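5'-Methylthioadenosine Nucleosidase (Arabidopsis thaliana, PDB 2H8G) is a plant nucleosidase of the phosphorylase superfamily, a two-subunit alpha/beta protein with adenine bound in its pocket. Local coordinates at residues V137-R142 with T189-N194; L175-S180 with L198-G203. All coordinates share one frame; numbering follows the deposited sequence.

Contact 1: V137-R142 with T189-N194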
ATOM      1  N   VAL A 137       5.961  13.057  -0.975  1.00 15.86           N
ATOM      2  CA  VAL A 137       4.985  12.899  -2.044  1.00 16.96           C
ATOM      3  C   VAL A 137       5.217  11.570  -2.755  1.00 15.34           C
ATOM      4  O   VAL A 137       6.242  10.916  -2.532  1.00 16.48           O
ATOM      5  CB  VAL A 137       5.129  14.015  -3.117  1.00 18.93           C
ATOM      6  CG1 VAL A 137       4.845  15.372  -2.505  1.00 19.01           C
ATOM      7  CG2 VAL A 137       6.531  13.994  -3.717  1.00 18.29           C
ATOM      8  N   PHE A 138       4.253  11.175  -3.588  1.00 16.51           N
ATOM      9  CA  PHE A 138       4.369   9.969  -4.422  1.00 16.81           C
ATOM     10  C   PHE A 138       4.624  10.471  -5.841  1.00 17.94           C
ATOM     11  O   PHE A 138       4.068  11.495  -6.235  1.00 18.65           O
ATOM     12  CB  PHE A 138       3.064   9.167  -4.513  1.00 16.87           C
ATOM     13  CG  PHE A 138       2.685   8.422  -3.267  1.00 16.38           C
ATOM     14  CD1 PHE A 138       1.845   9.001  -2.329  1.00 16.77           C
ATOM     15  CD2 PHE A 138       3.109   7.111  -3.066  1.00 17.64           C
ATOM     16  CE1 PHE A 138       1.420   8.287  -1.210  1.00 17.96           C
ATOM     17  CE2 PHE A 138       2.693   6.389  -1.952  1.00 17.84           C
ATOM     18  CZ  PHE A 138       1.847   6.974  -1.024  1.00 19.94           C
ATOM     19  N   HIS A 139       5.438   9.756  -6.612  1.00 15.97           N
ATOM     20  CA  HIS A 139       5.671  10.150  -8.001  1.00 17.31           C
ATOM     21  C   HIS A 139       5.103   9.133  -8.989  1.00 17.72           C
ATOM     22  O   HIS A 139       5.141   9.364 -10.197  1.00 19.64           O
ATOM     23  CB  HIS A 139       7.164  10.374  -8.295  1.00 16.54           C
ATOM     24  CG  HIS A 139       8.057   9.251  -7.862  1.00 16.92           C
ATOM     25  ND1 HIS A 139       8.179   8.067  -8.560  1.00 20.21           N
ATOM     26  CD2 HIS A 139       8.887   9.148  -6.799  1.00 13.05           C
ATOM     27  CE1 HIS A 139       9.048   7.283  -7.941  1.00 15.51           C
ATOM     28  NE2 HIS A 139       9.491   7.916  -6.870  1.00 19.61           N
ATOM     29  N   ASP A 140       4.554   8.024  -8.495  1.00 15.25           N
ATOM     30  CA  ASP A 140       4.017   7.000  -9.386  1.00 16.00           C
ATOM     31  C   ASP A 140       2.530   6.682  -9.240  1.00 14.84           C
ATOM     32  O   ASP A 140       2.082   5.595  -9.612  1.00 17.14           O
ATOM     33  CB  ASP A 140       4.839   5.710  -9.251  1.00 15.36           C
ATOM     34  CG  ASP A 140       4.651   5.023  -7.906  1.00 17.90           C
ATOM     35  OD1 ASP A 140       4.159   5.667  -6.955  1.00 18.27           O
ATOM     36  OD2 ASP A 140       5.018   3.828  -7.804  1.00 18.53           O
ATOM     37  N   ARG A 141       1.759   7.618  -8.694  1.00 15.18           N
ATOM     38  CA  ARG A 141       0.316   7.408  -8.576  1.00 15.34           C
ATOM     39  C   ARG A 141      -0.284   8.519  -9.423  1.00 17.73           C
ATOM     40  O   ARG A 141      -0.749   9.538  -8.908  1.00 19.48           O
ATOM     41  CB  ARG A 141      -0.149   7.514  -7.119  1.00 16.24           C
ATOM     42  CG  ARG A 141       0.665   6.657  -6.161  1.00 15.20           C
ATOM     43  CD  ARG A 141      -0.112   6.347  -4.886  1.00 15.71           C
ATOM     44  NE  ARG A 141      -0.627   7.550  -4.247  1.00 14.76           N
ATOM     45  CZ  ARG A 141      -1.384   7.529  -3.155  1.00 16.58           C
ATOM     46  NH1 ARG A 141      -1.701   6.365  -2.596  1.00 17.02           N
ATOM     47  NH2 ARG A 141      -1.843   8.660  -2.636  1.00 17.03           N
ATOM     48  N   ARG A 142      -0.238   8.313 -10.737  1.00 16.51           N
ATOM     49  CA  ARG A 142      -0.717   9.301 -11.696  1.00 17.58           C
ATOM     50  C   ARG A 142      -2.183   9.135 -12.056  1.00 16.34           C
ATOM     51  O   ARG A 142      -2.569   8.160 -12.688  1.00 16.95           O
ATOM     52  CB  ARG A 142       0.120   9.228 -12.979  1.00 16.52           C
ATOM     53  CG  ARG A 142       1.640   9.250 -12.760  1.00 18.67           C
ATOM     54  CD  ARG A 142       2.378   9.113 -14.093  1.00 18.94           C
ATOM     55  NE  ARG A 142       1.880   7.961 -14.842  1.00 17.04           N
ATOM     56  CZ  ARG A 142       2.363   6.726 -14.755  1.00 19.06           C
ATOM     57  NH1 ARG A 142       3.392   6.457 -13.958  1.00 19.05           N
ATOM     58  NH2 ARG A 142       1.777   5.745 -15.432  1.00 18.81           N
ATOM     59  N   THR A 189      10.158  12.859 -14.889  1.00 28.92           N
ATOM     60  CA  THR A 189       9.504  14.132 -15.170  1.00 29.79           C
ATOM     61  C   THR A 189       8.773  14.655 -13.938  1.00 28.49           C
ATOM     62  O   THR A 189       8.823  15.846 -13.629  1.00 28.56           O
ATOM     63  CB  THR A 189       8.484  13.996 -16.325  1.00 31.49           C
ATOM     64  OG1 THR A 189       9.156  13.552 -17.511  1.00 33.40           O
ATOM     65  CG2 THR A 189       7.817  15.336 -16.603  1.00 33.76           C
ATOM     66  N   LEU A 190       8.100  13.752 -13.234  1.00 27.27           N
ATOM     67  CA  LEU A 190       7.345  14.114 -12.047  1.00 26.16           C
ATOM     68  C   LEU A 190       8.232  14.427 -10.840  1.00 25.68           C
ATOM     69  O   LEU A 190       7.928  15.329 -10.063  1.00 26.03           O
ATOM     70  CB  LEU A 190       6.351  12.995 -11.724  1.00 26.89           C
ATOM     71  CG  LEU A 190       5.339  12.788 -12.861  1.00 27.40           C
ATOM     72  CD1 LEU A 190       4.534  11.520 -12.644  1.00 28.93           C
ATOM     73  CD2 LEU A 190       4.429  14.006 -12.946  1.00 29.44           C
ATOM     74  N   ILE A 191       9.326  13.689 -10.683  1.00 24.41           N
ATOM     75  CA  ILE A 191      10.237  13.929  -9.569  1.00 25.16           C
ATOM     76  C   ILE A 191      10.922  15.286  -9.733  1.00 27.34           C
ATOM     77  O   ILE A 191      11.042  16.051  -8.775  1.00 27.34           O
ATOM     78  CB  ILE A 191      11.307  12.813  -9.476  1.00 24.19           C
ATOM     79  CG1 ILE A 191      10.636  11.494  -9.072  1.00 22.13           C
ATOM     80  CG2 ILE A 191      12.381  13.199  -8.466  1.00 25.00           C
ATOM     81  CD1 ILE A 191      11.533  10.275  -9.167  1.00 20.61           C
ATOM     82  N   ILE A 192      11.365  15.585 -10.950  1.00 28.20           N
ATOM     83  CA  ILE A 192      12.020  16.860 -11.216  1.00 29.00           C
ATOM     84  C   ILE A 192      11.025  17.988 -10.962  1.00 28.61           C
ATOM     85  O   ILE A 192      11.384  19.042 -10.437  1.00 28.49           O
ATOM     86  CB  ILE A 192      12.512  16.948 -12.675  1.00 30.00           C
ATOM     87  CG1 ILE A 192      13.568  15.871 -12.939  1.00 31.89           C
ATOM     88  CG2 ILE A 192      13.090  18.331 -12.938  1.00 32.27           C
ATOM     89  CD1 ILE A 192      14.149  15.896 -14.348  1.00 32.31           C
ATOM     90  N   ALA A 193       9.767  17.746 -11.320  1.00 27.61           N
ATOM     91  CA  ALA A 193       8.708  18.731 -11.144  1.00 27.86           C
ATOM     92  C   ALA A 193       8.304  18.937  -9.685  1.00 28.57           C
ATOM     93  O   ALA A 193       7.912  20.042  -9.307  1.00 29.85           O
ATOM     94  CB  ALA A 193       7.487  18.338 -11.974  1.00 28.05           C
ATOM     95  N   ASN A 194       8.386  17.887  -8.866  1.00 27.07           N
ATOM     96  CA  ASN A 194       8.014  18.028  -7.461  1.00 26.84           C
ATOM     97  C   ASN A 194       9.179  18.508  -6.596  1.00 25.80           C
ATOM     98  O   ASN A 194       9.048  18.645  -5.382  1.00 25.69           O
ATOM     99  CB  ASN A 194       7.402  16.727  -6.896  1.00 26.05           C
ATOM    100  CG  ASN A 194       8.386  15.566  -6.826  1.00 27.63           C
ATOM    101  OD1 ASN A 194       9.569  15.748  -6.550  1.00 28.77           O
ATOM    102  ND2 ASN A 194       7.879  14.355  -7.042  1.00 25.43           N
TER
HETATM  103  O   HOH W   1       4.930  13.946  -7.283  1.00 29.39           O
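Where strand 130-138 runs out into a loop, H139 comes level with L190 on the last turn of helix 185-193, their CA atoms 5.9 Å apart, while V137 faces N194 at a wider CA spacing of 8.1 Å. Within the alpha/beta fold of the phosphorylase superfamily, the helix is the crossover that links strands 171-177 and 198-200, and here it packs against the end of strand 130-138 and the loop that follows. I191 lies over one face of the H139 imidazole in a CH-pi contact: its CD1 stands over the ring centre, 3.8 Å from the centroid and only 10° off the normal. A chi1 of 50° sets CG of H139 between its own backbone N and carbonyl carbon, where I191 CG1 meets it at 3.6 Å. The amide of N194 closes the strand side of the contact. Its ND2 rests 3.6 Å from V137 CG2 and gives one proton to a water, which in turn donates to F138 O, so the water links this strand carbonyl to the N194 amide; S176 OG is a second partner of ND2. The L190 CD1 methyl packs against H139 O. The guanidinium of R142 belongs to the dimer interface, forming salt bridges with D187 and D182 of the second subunit, and its aliphatic part crosses L190 at about a right angle, with CD 3.5 Å from L190 CD1.

Contact 2: L175-S180 with L198-G203. With ADE (adenine), chain C.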
ATOM      1  N   LEU A 175      11.027  14.252  -0.021  1.00 15.25           N
ATOM      2  CA  LEU A 175      11.165  12.854  -0.397  1.00 15.50           C
ATOM      3  C   LEU A 175      10.057  12.472  -1.379  1.00 16.14           C
ATOM      4  O   LEU A 175       8.899  12.835  -1.180  1.00 17.20           O
ATOM      5  CB  LEU A 175      11.050  11.972   0.854  1.00 16.64           C
ATOM      6  CG  LEU A 175      10.983  10.453   0.641  1.00 16.56           C
ATOM      7  CD1 LEU A 175      12.259   9.974  -0.017  1.00 16.74           C
ATOM      8  CD2 LEU A 175      10.774   9.748   1.980  1.00 18.05           C
ATOM      9  N   SER A 176      10.413  11.744  -2.433  1.00 15.06           N
ATOM     10  CA  SER A 176       9.436  11.295  -3.419  1.00 14.79           C
ATOM     11  C   SER A 176       9.472   9.769  -3.429  1.00 16.51           C
ATOM     12  O   SER A 176      10.531   9.156  -3.635  1.00 15.98           O
ATOM     13  CB  SER A 176       9.766  11.867  -4.800  1.00 15.26           C
ATOM     14  OG  SER A 176       8.700  11.619  -5.699  1.00 16.34           O
ATOM     15  N   THR A 177       8.306   9.177  -3.197  1.00 14.46           N
ATOM     16  CA  THR A 177       8.127   7.735  -3.098  1.00 14.72           C
ATOM     17  C   THR A 177       7.470   7.085  -4.304  1.00 15.69           C
ATOM     18  O   THR A 177       6.557   7.647  -4.905  1.00 15.69           O
ATOM     19  CB  THR A 177       7.248   7.417  -1.863  1.00 15.14           C
ATOM     20  OG1 THR A 177       7.914   7.883  -0.682  1.00 15.74           O
ATOM     21  CG2 THR A 177       6.954   5.924  -1.756  1.00 17.24           C
ATOM     22  N   GLY A 178       7.933   5.883  -4.631  1.00 15.13           N
ATOM     23  CA  GLY A 178       7.364   5.114  -5.719  1.00 15.26           C
ATOM     24  C   GLY A 178       7.732   3.660  -5.490  1.00 15.52           C
ATOM     25  O   GLY A 178       8.715   3.377  -4.806  1.00 16.53           O
ATOM     26  N   ASP A 179       6.976   2.731  -6.061  1.00 15.64           N
ATOM     27  CA  ASP A 179       7.291   1.323  -5.857  1.00 15.71           C
ATOM     28  C   ASP A 179       8.333   0.713  -6.776  1.00 16.85           C
ATOM     29  O   ASP A 179       8.518  -0.505  -6.775  1.00 17.95           O
ATOM     30  CB  ASP A 179       6.021   0.485  -5.904  1.00 15.50           C
ATOM     31  CG  ASP A 179       5.252   0.560  -4.616  1.00 17.15           C
ATOM     32  OD1 ASP A 179       4.304   1.365  -4.525  1.00 18.65           O
ATOM     33  OD2 ASP A 179       5.619  -0.177  -3.679  1.00 16.34           O
ATOM     34  N   SER A 180       9.006   1.544  -7.563  1.00 16.84           N
ATOM     35  CA  SER A 180      10.049   1.047  -8.449  1.00 17.49           C
ATOM     36  C   SER A 180      11.396   1.580  -7.981  1.00 18.16           C
ATOM     37  O   SER A 180      11.502   2.720  -7.534  1.00 17.82           O
ATOM     38  CB  SER A 180       9.782   1.474  -9.892  1.00 17.11           C
ATOM     39  OG  SER A 180       8.610   0.855 -10.394  1.00 17.00           O
ATOM     40  N   LEU A 198      15.259  13.557  -2.495  1.00 16.85           N
ATOM     41  CA  LEU A 198      15.407  12.129  -2.204  1.00 15.98           C
ATOM     42  C   LEU A 198      14.332  11.266  -2.853  1.00 15.64           C
ATOM     43  O   LEU A 198      13.206  11.717  -3.068  1.00 15.61           O
ATOM     44  CB  LEU A 198      15.345  11.921  -0.691  1.00 15.41           C
ATOM     45  CG  LEU A 198      16.170  12.890   0.156  1.00 15.86           C
ATOM     46  CD1 LEU A 198      15.698  12.828   1.602  1.00 17.62           C
ATOM     47  CD2 LEU A 198      17.649  12.563   0.040  1.00 18.93           C
ATOM     48  N   LYS A 199      14.681  10.011  -3.121  1.00 14.45           N
ATOM     49  CA  LYS A 199      13.777   9.063  -3.759  1.00 13.27           C
ATOM     50  C   LYS A 199      13.822   7.732  -3.016  1.00 15.97           C
ATOM     51  O   LYS A 199      14.905   7.187  -2.776  1.00 17.40           O
ATOM     52  CB  LYS A 199      14.204   8.868  -5.222  1.00 15.68           C
ATOM     53  CG  LYS A 199      13.397   7.859  -6.020  1.00 15.69           C
ATOM     54  CD  LYS A 199      13.974   7.715  -7.438  1.00 15.20           C
ATOM     55  CE  LYS A 199      13.176   6.737  -8.273  1.00 17.13           C
ATOM     56  NZ  LYS A 199      13.204   5.354  -7.712  1.00 18.75           N
ATOM     57  N   ASP A 200      12.654   7.213  -2.641  1.00 14.31           N
ATOM     58  CA  ASP A 200      12.606   5.934  -1.932  1.00 14.30           C
ATOM     59  C   ASP A 200      11.393   5.115  -2.350  1.00 14.37           C
ATOM     60  O   ASP A 200      10.727   5.434  -3.337  1.00 14.94           O
ATOM     61  CB  ASP A 200      12.594   6.140  -0.415  1.00 13.95           C
ATOM     62  CG  ASP A 200      11.233   6.536   0.111  1.00 16.38           C
ATOM     63  OD1 ASP A 200      10.960   6.294   1.309  1.00 16.47           O
ATOM     64  OD2 ASP A 200      10.433   7.103  -0.663  1.00 16.03           O
ATOM     65  N   MET A 201      11.102   4.060  -1.595  1.00 14.34           N
ATOM     66  CA  MET A 201       9.994   3.186  -1.936  1.00 15.13           C
ATOM     67  C   MET A 201       8.934   2.989  -0.855  1.00 14.46           C
ATOM     68  O   MET A 201       8.017   2.194  -1.052  1.00 16.37           O
ATOM     69  CB  MET A 201      10.543   1.820  -2.374  1.00 17.06           C
ATOM     70  CG  MET A 201      11.380   1.881  -3.642  1.00 15.76           C
ATOM     71  SD  MET A 201      12.312   0.374  -3.989  1.00 20.40           S
ATOM     72  CE  MET A 201      10.999  -0.748  -4.337  1.00 23.45           C
ATOM     73  N   GLU A 202       9.032   3.713   0.261  1.00 16.01           N
ATOM     74  CA  GLU A 202       8.049   3.544   1.342  1.00 15.65           C
ATOM     75  C   GLU A 202       7.540   4.814   2.031  1.00 15.31           C
ATOM     76  O   GLU A 202       6.403   4.846   2.506  1.00 15.40           O
ATOM     77  CB  GLU A 202       8.615   2.654   2.454  1.00 18.90           C
ATOM     78  CG  GLU A 202       8.948   1.212   2.083  1.00 20.05           C
ATOM     79  CD  GLU A 202      10.329   1.046   1.480  1.00 21.04           C
ATOM     80  OE1 GLU A 202      11.243   1.819   1.853  1.00 22.17           O
ATOM     81  OE2 GLU A 202      10.500   0.120   0.653  1.00 20.62           O
ATOM     82  N   GLY A 203       8.387   5.834   2.108  1.00 14.13           N
ATOM     83  CA  GLY A 203       8.047   7.059   2.818  1.00 15.78           C
ATOM     84  C   GLY A 203       6.644   7.637   2.773  1.00 15.05           C
ATOM     85  O   GLY A 203       5.998   7.804   3.810  1.00 15.35           O
TER
HETATM   86  N9  ADE C 701      16.606   3.079  -2.278  1.00 21.70           N
HETATM   87  C8  ADE C 701      17.920   3.322  -2.484  1.00 22.24           C
HETATM   88  N7  ADE C 701      18.182   3.965  -3.647  1.00 21.37           N
HETATM   89  C5  ADE C 701      16.946   4.137  -4.210  1.00 19.54           C
HETATM   90  C6  ADE C 701      16.479   4.742  -5.434  1.00 21.85           C
HETATM   91  N6  ADE C 701      17.326   5.286  -6.300  1.00 20.62           N
HETATM   92  N1  ADE C 701      15.087   4.733  -5.689  1.00 19.92           N
HETATM   93  C2  ADE C 701      14.224   4.164  -4.784  1.00 20.55           C
HETATM   94  N3  ADE C 701      14.587   3.564  -3.585  1.00 20.76           N
HETATM   95  C4  ADE C 701      15.954   3.595  -3.373  1.00 19.72           C
HETATM   96  O   HOH W   2      10.904   5.068  -6.142  1.00 16.24           O
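K199 meets adenine directly, its NZ donating to N1 over 2.8 Å. The side chain is extended as far as CE and then bends (chi4 -63°), which turns NZ toward S180 O as well, a weak bond of 3.1 Å. A water accepting from NZ lies within hydrogen-bonding reach of S180 O and D200 O; D182 O is a further acceptor, so several partners compete for the protons of NZ. D200 CA lies 3.5 Å and M201 CG 3.6 Å from adenine N3, and D225 also hydrogen-bonds the base. Behind this shell, strands 175-177 and 198-200 pair in parallel: S176 N bonds to L198 O, D200 N to S176 O, and G178 N to D200 O. D200 is gripped at both carboxylate oxygens. T177 OG1 donates to the syn lone pair of OD2 at 2.6 Å, whereas OD1 accepts from G203 N at 2.7 Å in an Asx motif and pairs with K221. The L175 side chain crosses that of D200 at about a right angle, CD1 3.5 Å from OD2. The two strands end a beta-alpha-beta unit through helix 185-193, flanked in the sheet by strands 130-138 and 110-119, and helix 203-212 starts directly after E202.

Helix 185-193 ties the two contacts together: in contact 1 it packs on the end of strand 130-138 and the loop after it, and in contact 2 the strands it connects lie side by side. Their centres are about 10 Å apart, and strand 171-177 pairs directly with 130-138, T177 N lying 2.8 Å from V137 O in a probable hydrogen bond. Contact 2 is wholly buried and rich in hydrogen bonds, with three residues of the adenine pocket; contact 1 is only partly buried, farther from the chain centre, and relies on apolar and CH-pi contacts plus a water bridge. Both reach the second subunit, where R142 of one chain and S180 of the other are joined.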